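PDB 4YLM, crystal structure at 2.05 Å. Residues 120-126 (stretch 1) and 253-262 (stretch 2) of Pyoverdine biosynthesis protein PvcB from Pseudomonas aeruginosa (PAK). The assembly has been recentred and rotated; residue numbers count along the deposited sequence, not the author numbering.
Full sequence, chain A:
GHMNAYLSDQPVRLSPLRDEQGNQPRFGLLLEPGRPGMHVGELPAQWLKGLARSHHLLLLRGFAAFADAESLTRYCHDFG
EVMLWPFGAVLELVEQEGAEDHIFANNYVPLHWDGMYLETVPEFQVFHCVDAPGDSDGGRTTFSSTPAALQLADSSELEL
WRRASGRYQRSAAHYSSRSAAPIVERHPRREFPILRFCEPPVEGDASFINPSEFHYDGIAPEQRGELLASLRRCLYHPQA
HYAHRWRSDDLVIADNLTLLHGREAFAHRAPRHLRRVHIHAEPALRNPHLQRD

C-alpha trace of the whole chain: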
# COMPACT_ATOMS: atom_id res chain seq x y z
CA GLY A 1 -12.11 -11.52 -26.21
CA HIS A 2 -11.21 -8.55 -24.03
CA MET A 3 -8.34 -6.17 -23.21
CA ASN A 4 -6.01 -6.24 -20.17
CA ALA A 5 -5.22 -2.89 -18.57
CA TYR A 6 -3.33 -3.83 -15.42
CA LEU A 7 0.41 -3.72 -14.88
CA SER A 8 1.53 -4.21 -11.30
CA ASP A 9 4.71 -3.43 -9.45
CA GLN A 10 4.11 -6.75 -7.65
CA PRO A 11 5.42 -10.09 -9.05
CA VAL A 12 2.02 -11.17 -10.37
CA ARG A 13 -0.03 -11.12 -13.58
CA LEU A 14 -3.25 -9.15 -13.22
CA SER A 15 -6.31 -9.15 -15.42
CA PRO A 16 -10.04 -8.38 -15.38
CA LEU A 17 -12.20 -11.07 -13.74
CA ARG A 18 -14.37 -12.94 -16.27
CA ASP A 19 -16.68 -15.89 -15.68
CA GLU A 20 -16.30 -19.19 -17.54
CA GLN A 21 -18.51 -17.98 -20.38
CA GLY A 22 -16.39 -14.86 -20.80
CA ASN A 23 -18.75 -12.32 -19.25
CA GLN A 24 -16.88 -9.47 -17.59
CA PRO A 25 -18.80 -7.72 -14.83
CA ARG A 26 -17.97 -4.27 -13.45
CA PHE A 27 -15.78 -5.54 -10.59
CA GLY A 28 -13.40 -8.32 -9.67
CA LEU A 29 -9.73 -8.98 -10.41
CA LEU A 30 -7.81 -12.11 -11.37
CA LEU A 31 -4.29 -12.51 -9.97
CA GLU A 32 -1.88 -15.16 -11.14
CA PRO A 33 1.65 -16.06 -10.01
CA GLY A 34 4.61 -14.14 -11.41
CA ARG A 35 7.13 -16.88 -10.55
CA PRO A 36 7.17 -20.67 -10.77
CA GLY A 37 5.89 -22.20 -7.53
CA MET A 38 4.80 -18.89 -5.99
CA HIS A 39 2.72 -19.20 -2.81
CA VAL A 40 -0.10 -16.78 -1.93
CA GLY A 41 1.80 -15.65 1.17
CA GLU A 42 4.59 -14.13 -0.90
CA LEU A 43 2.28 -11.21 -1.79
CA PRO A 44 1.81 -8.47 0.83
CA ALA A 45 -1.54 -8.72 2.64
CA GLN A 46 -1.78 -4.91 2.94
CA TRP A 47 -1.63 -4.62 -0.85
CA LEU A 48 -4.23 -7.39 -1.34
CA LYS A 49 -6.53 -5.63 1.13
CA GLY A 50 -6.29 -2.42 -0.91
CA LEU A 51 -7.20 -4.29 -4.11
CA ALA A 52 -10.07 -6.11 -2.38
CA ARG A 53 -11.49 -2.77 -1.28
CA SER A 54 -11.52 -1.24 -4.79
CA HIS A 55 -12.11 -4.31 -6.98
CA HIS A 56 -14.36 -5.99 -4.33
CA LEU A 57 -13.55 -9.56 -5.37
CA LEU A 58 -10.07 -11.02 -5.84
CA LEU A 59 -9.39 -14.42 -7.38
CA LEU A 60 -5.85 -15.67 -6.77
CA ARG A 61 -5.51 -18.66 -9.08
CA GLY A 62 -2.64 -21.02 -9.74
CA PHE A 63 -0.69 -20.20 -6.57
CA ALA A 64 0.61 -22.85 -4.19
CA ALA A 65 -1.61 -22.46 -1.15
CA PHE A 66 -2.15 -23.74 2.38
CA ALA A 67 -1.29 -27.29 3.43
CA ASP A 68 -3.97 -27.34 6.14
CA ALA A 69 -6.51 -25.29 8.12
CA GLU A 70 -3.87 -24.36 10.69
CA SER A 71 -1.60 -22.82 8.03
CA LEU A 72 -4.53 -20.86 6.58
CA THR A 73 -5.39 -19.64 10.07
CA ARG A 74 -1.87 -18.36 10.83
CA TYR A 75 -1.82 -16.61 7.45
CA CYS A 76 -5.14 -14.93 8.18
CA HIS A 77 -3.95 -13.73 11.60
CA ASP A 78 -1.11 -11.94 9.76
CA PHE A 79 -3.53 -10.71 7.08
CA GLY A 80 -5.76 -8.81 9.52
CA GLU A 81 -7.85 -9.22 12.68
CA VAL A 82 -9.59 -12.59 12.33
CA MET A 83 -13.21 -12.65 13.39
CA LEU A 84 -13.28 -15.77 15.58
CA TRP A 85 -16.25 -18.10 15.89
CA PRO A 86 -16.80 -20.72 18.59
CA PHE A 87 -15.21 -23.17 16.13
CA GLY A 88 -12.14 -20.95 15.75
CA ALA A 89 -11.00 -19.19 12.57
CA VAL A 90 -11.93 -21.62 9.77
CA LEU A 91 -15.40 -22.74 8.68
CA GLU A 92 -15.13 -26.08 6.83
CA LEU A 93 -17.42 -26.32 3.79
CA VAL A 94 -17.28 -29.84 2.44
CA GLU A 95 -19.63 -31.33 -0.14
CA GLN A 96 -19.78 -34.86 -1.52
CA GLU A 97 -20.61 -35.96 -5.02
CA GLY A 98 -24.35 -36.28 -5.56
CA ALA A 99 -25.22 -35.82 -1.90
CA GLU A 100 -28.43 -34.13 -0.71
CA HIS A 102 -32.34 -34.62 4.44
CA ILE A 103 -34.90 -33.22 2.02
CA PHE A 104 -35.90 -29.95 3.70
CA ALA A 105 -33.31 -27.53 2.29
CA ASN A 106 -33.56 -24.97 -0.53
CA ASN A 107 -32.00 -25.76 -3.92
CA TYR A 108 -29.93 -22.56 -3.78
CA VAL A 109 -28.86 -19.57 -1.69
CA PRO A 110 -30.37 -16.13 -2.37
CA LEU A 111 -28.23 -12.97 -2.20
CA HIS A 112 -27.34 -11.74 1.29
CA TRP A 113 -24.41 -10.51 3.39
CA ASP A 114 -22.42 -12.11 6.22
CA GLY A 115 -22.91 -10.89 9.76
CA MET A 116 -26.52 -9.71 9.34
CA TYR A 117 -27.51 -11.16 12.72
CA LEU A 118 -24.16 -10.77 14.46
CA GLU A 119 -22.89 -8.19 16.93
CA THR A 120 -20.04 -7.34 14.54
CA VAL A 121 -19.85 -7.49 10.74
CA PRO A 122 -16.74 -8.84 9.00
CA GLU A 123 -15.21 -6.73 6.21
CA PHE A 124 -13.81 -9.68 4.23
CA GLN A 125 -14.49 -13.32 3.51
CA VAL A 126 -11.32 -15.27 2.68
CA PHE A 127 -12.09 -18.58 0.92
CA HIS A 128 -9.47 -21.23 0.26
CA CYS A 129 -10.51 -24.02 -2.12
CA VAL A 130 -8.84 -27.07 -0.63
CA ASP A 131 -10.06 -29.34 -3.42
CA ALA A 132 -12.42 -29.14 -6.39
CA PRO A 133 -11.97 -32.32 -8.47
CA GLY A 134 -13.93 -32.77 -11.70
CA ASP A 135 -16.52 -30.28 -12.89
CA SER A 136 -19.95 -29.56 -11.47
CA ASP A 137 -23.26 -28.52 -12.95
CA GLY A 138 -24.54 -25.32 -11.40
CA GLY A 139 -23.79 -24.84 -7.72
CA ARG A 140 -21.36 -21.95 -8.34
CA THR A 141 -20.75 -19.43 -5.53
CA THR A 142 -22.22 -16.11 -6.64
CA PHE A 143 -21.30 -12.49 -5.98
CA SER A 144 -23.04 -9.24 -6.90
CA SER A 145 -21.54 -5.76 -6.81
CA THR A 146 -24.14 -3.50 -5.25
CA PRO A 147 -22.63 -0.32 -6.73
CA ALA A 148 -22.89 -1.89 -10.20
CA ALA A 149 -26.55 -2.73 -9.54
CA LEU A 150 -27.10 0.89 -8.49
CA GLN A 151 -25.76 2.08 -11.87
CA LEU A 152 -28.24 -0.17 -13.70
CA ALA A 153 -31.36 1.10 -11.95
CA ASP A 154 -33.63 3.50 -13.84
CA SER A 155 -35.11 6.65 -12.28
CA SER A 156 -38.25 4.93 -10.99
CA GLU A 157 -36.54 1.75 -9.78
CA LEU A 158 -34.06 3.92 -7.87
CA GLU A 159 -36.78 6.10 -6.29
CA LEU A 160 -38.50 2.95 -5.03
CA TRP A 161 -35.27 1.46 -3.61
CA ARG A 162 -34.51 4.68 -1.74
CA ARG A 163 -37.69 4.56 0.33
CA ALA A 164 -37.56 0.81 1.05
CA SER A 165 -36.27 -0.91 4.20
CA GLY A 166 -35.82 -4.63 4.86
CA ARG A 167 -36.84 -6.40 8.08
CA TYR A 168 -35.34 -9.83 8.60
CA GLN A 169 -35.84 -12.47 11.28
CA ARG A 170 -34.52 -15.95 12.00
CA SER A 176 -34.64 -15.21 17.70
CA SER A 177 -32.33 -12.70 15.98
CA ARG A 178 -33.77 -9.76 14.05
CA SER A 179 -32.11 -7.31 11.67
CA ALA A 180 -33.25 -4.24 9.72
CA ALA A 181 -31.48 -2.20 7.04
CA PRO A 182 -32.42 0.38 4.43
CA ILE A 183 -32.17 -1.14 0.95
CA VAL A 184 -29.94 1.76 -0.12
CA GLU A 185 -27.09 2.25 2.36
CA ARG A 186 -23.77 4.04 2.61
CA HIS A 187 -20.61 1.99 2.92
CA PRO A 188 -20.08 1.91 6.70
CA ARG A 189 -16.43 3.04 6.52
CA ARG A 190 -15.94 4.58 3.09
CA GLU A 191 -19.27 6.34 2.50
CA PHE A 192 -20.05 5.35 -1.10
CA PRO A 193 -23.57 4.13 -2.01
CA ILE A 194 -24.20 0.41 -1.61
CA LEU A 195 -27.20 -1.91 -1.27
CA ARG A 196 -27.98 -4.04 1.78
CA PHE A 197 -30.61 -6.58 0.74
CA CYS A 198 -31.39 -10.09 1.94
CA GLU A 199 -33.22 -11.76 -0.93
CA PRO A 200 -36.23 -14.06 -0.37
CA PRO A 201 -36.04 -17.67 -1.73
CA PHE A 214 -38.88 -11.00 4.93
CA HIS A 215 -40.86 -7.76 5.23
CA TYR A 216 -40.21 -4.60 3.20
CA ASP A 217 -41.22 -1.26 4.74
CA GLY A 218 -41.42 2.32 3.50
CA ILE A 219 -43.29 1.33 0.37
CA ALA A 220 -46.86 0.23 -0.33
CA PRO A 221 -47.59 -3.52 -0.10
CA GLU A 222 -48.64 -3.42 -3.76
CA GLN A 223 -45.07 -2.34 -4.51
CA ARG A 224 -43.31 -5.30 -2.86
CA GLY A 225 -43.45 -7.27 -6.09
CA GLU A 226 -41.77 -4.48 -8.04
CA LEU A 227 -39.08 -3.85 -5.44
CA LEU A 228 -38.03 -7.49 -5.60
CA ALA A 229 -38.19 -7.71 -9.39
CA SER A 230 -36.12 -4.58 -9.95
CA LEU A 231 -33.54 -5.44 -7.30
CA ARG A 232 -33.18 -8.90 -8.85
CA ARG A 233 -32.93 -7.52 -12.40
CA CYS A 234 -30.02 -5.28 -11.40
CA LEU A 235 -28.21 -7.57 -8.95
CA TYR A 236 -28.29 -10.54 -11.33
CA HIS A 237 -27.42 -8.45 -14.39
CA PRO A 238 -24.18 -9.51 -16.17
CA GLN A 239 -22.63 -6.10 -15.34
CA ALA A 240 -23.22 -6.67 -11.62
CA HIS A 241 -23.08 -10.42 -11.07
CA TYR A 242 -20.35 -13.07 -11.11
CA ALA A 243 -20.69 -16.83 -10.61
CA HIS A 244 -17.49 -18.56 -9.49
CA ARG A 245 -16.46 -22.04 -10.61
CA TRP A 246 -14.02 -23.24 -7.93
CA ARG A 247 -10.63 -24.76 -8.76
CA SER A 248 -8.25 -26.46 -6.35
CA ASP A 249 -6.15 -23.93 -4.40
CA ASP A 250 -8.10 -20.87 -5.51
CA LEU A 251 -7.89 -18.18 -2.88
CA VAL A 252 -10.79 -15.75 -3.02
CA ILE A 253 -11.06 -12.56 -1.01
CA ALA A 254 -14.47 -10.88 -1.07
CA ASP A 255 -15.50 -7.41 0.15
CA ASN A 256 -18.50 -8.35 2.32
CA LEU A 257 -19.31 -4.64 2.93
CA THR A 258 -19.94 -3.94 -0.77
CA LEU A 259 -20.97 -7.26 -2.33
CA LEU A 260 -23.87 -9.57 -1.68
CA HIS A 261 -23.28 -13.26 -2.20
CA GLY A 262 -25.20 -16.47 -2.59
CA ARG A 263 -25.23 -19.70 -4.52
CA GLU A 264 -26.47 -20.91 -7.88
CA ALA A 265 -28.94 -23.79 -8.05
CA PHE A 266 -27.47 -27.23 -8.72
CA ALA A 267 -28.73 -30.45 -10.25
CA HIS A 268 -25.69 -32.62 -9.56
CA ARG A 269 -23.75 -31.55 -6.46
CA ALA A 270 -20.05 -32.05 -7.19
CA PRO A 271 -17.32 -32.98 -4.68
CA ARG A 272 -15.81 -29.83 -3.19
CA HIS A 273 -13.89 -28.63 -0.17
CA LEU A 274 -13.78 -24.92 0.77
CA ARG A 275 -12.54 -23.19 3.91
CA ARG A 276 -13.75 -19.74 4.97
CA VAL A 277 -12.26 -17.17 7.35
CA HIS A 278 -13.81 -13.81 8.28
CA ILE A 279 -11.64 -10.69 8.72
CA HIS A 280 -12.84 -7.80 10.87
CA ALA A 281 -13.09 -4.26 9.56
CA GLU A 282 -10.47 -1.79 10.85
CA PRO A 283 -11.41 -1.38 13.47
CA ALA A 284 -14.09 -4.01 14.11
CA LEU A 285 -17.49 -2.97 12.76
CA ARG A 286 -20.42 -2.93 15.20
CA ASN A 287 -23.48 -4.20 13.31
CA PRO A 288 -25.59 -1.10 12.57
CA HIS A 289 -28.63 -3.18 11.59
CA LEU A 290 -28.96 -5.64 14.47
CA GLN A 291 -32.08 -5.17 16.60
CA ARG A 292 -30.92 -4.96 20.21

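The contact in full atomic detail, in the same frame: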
# COMPACT_ATOMS: atom_id res chain seq x y z
N THR A 120 -21.01 -8.02 15.39
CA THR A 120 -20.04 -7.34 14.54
C THR A 120 -20.03 -7.95 13.14
O THR A 120 -20.26 -9.14 12.97
CB THR A 120 -18.61 -7.40 15.13
OG1 THR A 120 -18.16 -8.75 15.11
CG2 THR A 120 -18.59 -6.88 16.55
N VAL A 121 -19.76 -7.10 12.15
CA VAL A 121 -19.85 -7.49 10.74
C VAL A 121 -18.44 -7.57 10.14
O VAL A 121 -17.67 -6.62 10.24
CB VAL A 121 -20.74 -6.46 9.96
CG1 VAL A 121 -20.79 -6.79 8.48
CG2 VAL A 121 -22.16 -6.42 10.55
N PRO A 122 -18.09 -8.72 9.55
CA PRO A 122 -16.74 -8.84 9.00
C PRO A 122 -16.59 -8.02 7.72
O PRO A 122 -17.55 -7.93 6.97
CB PRO A 122 -16.63 -10.32 8.67
CG PRO A 122 -18.04 -10.73 8.36
CD PRO A 122 -18.92 -9.91 9.28
N GLU A 123 -15.42 -7.43 7.47
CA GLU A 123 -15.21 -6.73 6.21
C GLU A 123 -14.97 -7.70 5.05
O GLU A 123 -15.49 -7.50 3.96
CB GLU A 123 -14.06 -5.70 6.30
CG GLU A 123 -13.82 -4.97 4.96
CD GLU A 123 -12.90 -3.75 5.09
OE1 GLU A 123 -12.21 -3.62 6.12
OE2 GLU A 123 -12.88 -2.92 4.15
N PHE A 124 -14.18 -8.74 5.29
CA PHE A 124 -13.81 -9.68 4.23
C PHE A 124 -14.18 -11.12 4.55
O PHE A 124 -14.11 -11.56 5.72
CB PHE A 124 -12.29 -9.67 3.99
CG PHE A 124 -11.72 -8.31 3.62
CD1 PHE A 124 -12.05 -7.70 2.41
CD2 PHE A 124 -10.85 -7.66 4.49
CE1 PHE A 124 -11.51 -6.44 2.07
CE2 PHE A 124 -10.32 -6.40 4.16
CZ PHE A 124 -10.65 -5.80 2.95
N GLN A 125 -14.51 -11.86 3.49
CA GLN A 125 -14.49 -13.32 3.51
C GLN A 125 -13.21 -13.75 2.77
O GLN A 125 -12.92 -13.24 1.69
CB GLN A 125 -15.71 -13.90 2.77
CG GLN A 125 -17.07 -13.44 3.28
CD GLN A 125 -18.14 -13.47 2.18
OE1 GLN A 125 -17.90 -13.02 1.06
NE2 GLN A 125 -19.30 -14.03 2.49
N VAL A 126 -12.44 -14.65 3.36
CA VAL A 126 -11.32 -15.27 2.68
C VAL A 126 -11.68 -16.75 2.49
O VAL A 126 -11.91 -17.47 3.47
CB VAL A 126 -10.02 -15.14 3.50
CG1 VAL A 126 -8.88 -15.91 2.82
CG2 VAL A 126 -9.64 -13.66 3.66
N ILE A 253 -10.87 -13.54 -2.06
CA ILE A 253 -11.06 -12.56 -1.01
C ILE A 253 -12.18 -11.65 -1.47
O ILE A 253 -12.05 -11.01 -2.49
CB ILE A 253 -9.78 -11.72 -0.82
CG1 ILE A 253 -8.60 -12.64 -0.45
CG2 ILE A 253 -10.02 -10.65 0.24
CD1 ILE A 253 -7.23 -11.93 -0.55
N ALA A 254 -13.27 -11.61 -0.70
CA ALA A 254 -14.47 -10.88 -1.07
C ALA A 254 -14.74 -9.74 -0.09
O ALA A 254 -14.58 -9.92 1.12
CB ALA A 254 -15.69 -11.86 -1.11
N ASP A 255 -15.13 -8.59 -0.63
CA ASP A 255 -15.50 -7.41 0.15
C ASP A 255 -16.96 -7.55 0.58
O ASP A 255 -17.88 -7.18 -0.16
CB ASP A 255 -15.30 -6.14 -0.73
CG ASP A 255 -15.71 -4.85 -0.04
OD1 ASP A 255 -16.08 -4.86 1.16
OD2 ASP A 255 -15.66 -3.79 -0.72
N ASN A 256 -17.16 -8.11 1.77
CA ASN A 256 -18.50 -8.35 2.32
C ASN A 256 -19.30 -7.06 2.60
O ASN A 256 -20.51 -7.13 2.78
CB ASN A 256 -18.38 -9.19 3.60
CG ASN A 256 -19.73 -9.51 4.22
OD1 ASN A 256 -20.58 -10.19 3.62
ND2 ASN A 256 -19.93 -9.04 5.45
N LEU A 257 -18.63 -5.91 2.64
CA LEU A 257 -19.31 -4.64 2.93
C LEU A 257 -19.94 -4.02 1.68
O LEU A 257 -20.79 -3.13 1.78
CB LEU A 257 -18.37 -3.63 3.62
CG LEU A 257 -17.67 -4.13 4.90
CD1 LEU A 257 -16.85 -3.00 5.54
CD2 LEU A 257 -18.70 -4.69 5.90
N THR A 258 -19.51 -4.49 0.52
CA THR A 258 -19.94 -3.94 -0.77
C THR A 258 -20.74 -4.96 -1.59
O THR A 258 -21.72 -4.61 -2.25
CB THR A 258 -18.73 -3.50 -1.60
OG1 THR A 258 -18.00 -2.50 -0.87
CG2 THR A 258 -19.17 -2.90 -2.95
N LEU A 259 -20.30 -6.22 -1.56
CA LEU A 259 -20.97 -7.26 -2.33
C LEU A 259 -22.12 -7.87 -1.54
O LEU A 259 -22.21 -7.71 -0.32
CB LEU A 259 -20.01 -8.39 -2.68
CG LEU A 259 -18.69 -8.01 -3.35
CD1 LEU A 259 -17.85 -9.27 -3.50
CD2 LEU A 259 -18.97 -7.36 -4.70
N LEU A 260 -22.99 -8.57 -2.26
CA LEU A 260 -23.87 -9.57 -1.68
C LEU A 260 -23.44 -10.87 -2.31
O LEU A 260 -22.84 -10.87 -3.39
CB LEU A 260 -25.34 -9.29 -2.02
CG LEU A 260 -25.87 -7.95 -1.52
CD1 LEU A 260 -27.29 -7.67 -2.04
CD2 LEU A 260 -25.81 -7.87 0.00
N HIS A 261 -23.73 -11.99 -1.66
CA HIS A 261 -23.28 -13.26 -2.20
C HIS A 261 -24.35 -14.32 -1.99
O HIS A 261 -25.25 -14.17 -1.17
CB HIS A 261 -21.98 -13.68 -1.51
CG HIS A 261 -22.17 -14.05 -0.07
ND1 HIS A 261 -22.29 -15.36 0.35
CD2 HIS A 261 -22.29 -13.29 1.04
CE1 HIS A 261 -22.46 -15.39 1.66
NE2 HIS A 261 -22.46 -14.14 2.10
N GLY A 262 -24.24 -15.40 -2.73
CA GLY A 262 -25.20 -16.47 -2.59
C GLY A 262 -24.69 -17.68 -3.32
O GLY A 262 -23.47 -17.89 -3.40
O HOH W 1 -14.99 -2.63 2.35

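This contact is an antiparallel β pairing in which F124, Q125 and V126 lie against D255, A254 and I253, extended at one end by hydrogen bonds from N256 and by packing of L257 against V121 and E123. The strand axes approach to 4.7 Å, with 163° between their directions. Q125 and A254 form the hydrogen-bonded pair. Q125 N donates to A254 O at 3.1 Å, and A254 N donates to Q125 O at 2.9 Å. The same two carbonyls also receive CA-H...O contacts: F124 CA lies 3.2 Å from A254 O, and I253 CA lies 3.3 Å from Q125 O. F124 with D255 and V126 with I253 are non-hydrogen-bonded pairs, because their NH and C=O groups point away from the partner strand.

Beyond these pairs the chain turns a corner at E123, yet bonding continues. N256 N donates to E123 O at 2.8 Å, and the N256 side chain reaches further back, ND2 donating to P122 O at 3.0 Å. N256 thus serves two successive carbonyls, one through its backbone NH and one through its side-chain amide.

The side chains of F124, V126, I253 and D255 share one face of the sheet. Here I253 meets both apolar neighbours: its CG2 is 4.2 Å from F124 CD1, and its CG1 is 4.4 Å from V126 CG2. Q125 and A254 occupy the other face. Q125 OE1 lies 3.3 Å from A254 CB, while Q125 NE2 sits over one face of the H261 ring, 3.2 Å from H261 NE2.

Beside the corner, L257 CD2 packs against V121 CG1 at 3.9 Å, and L257 CD1 meets E123 CG at 3.7 Å. A water joins two carboxylates, donating to E123 OE2 and D255 OD1, each at 2.8 Å. Within its own stretch, D255 OD1 also accepts from L257 N at 3.1 Å.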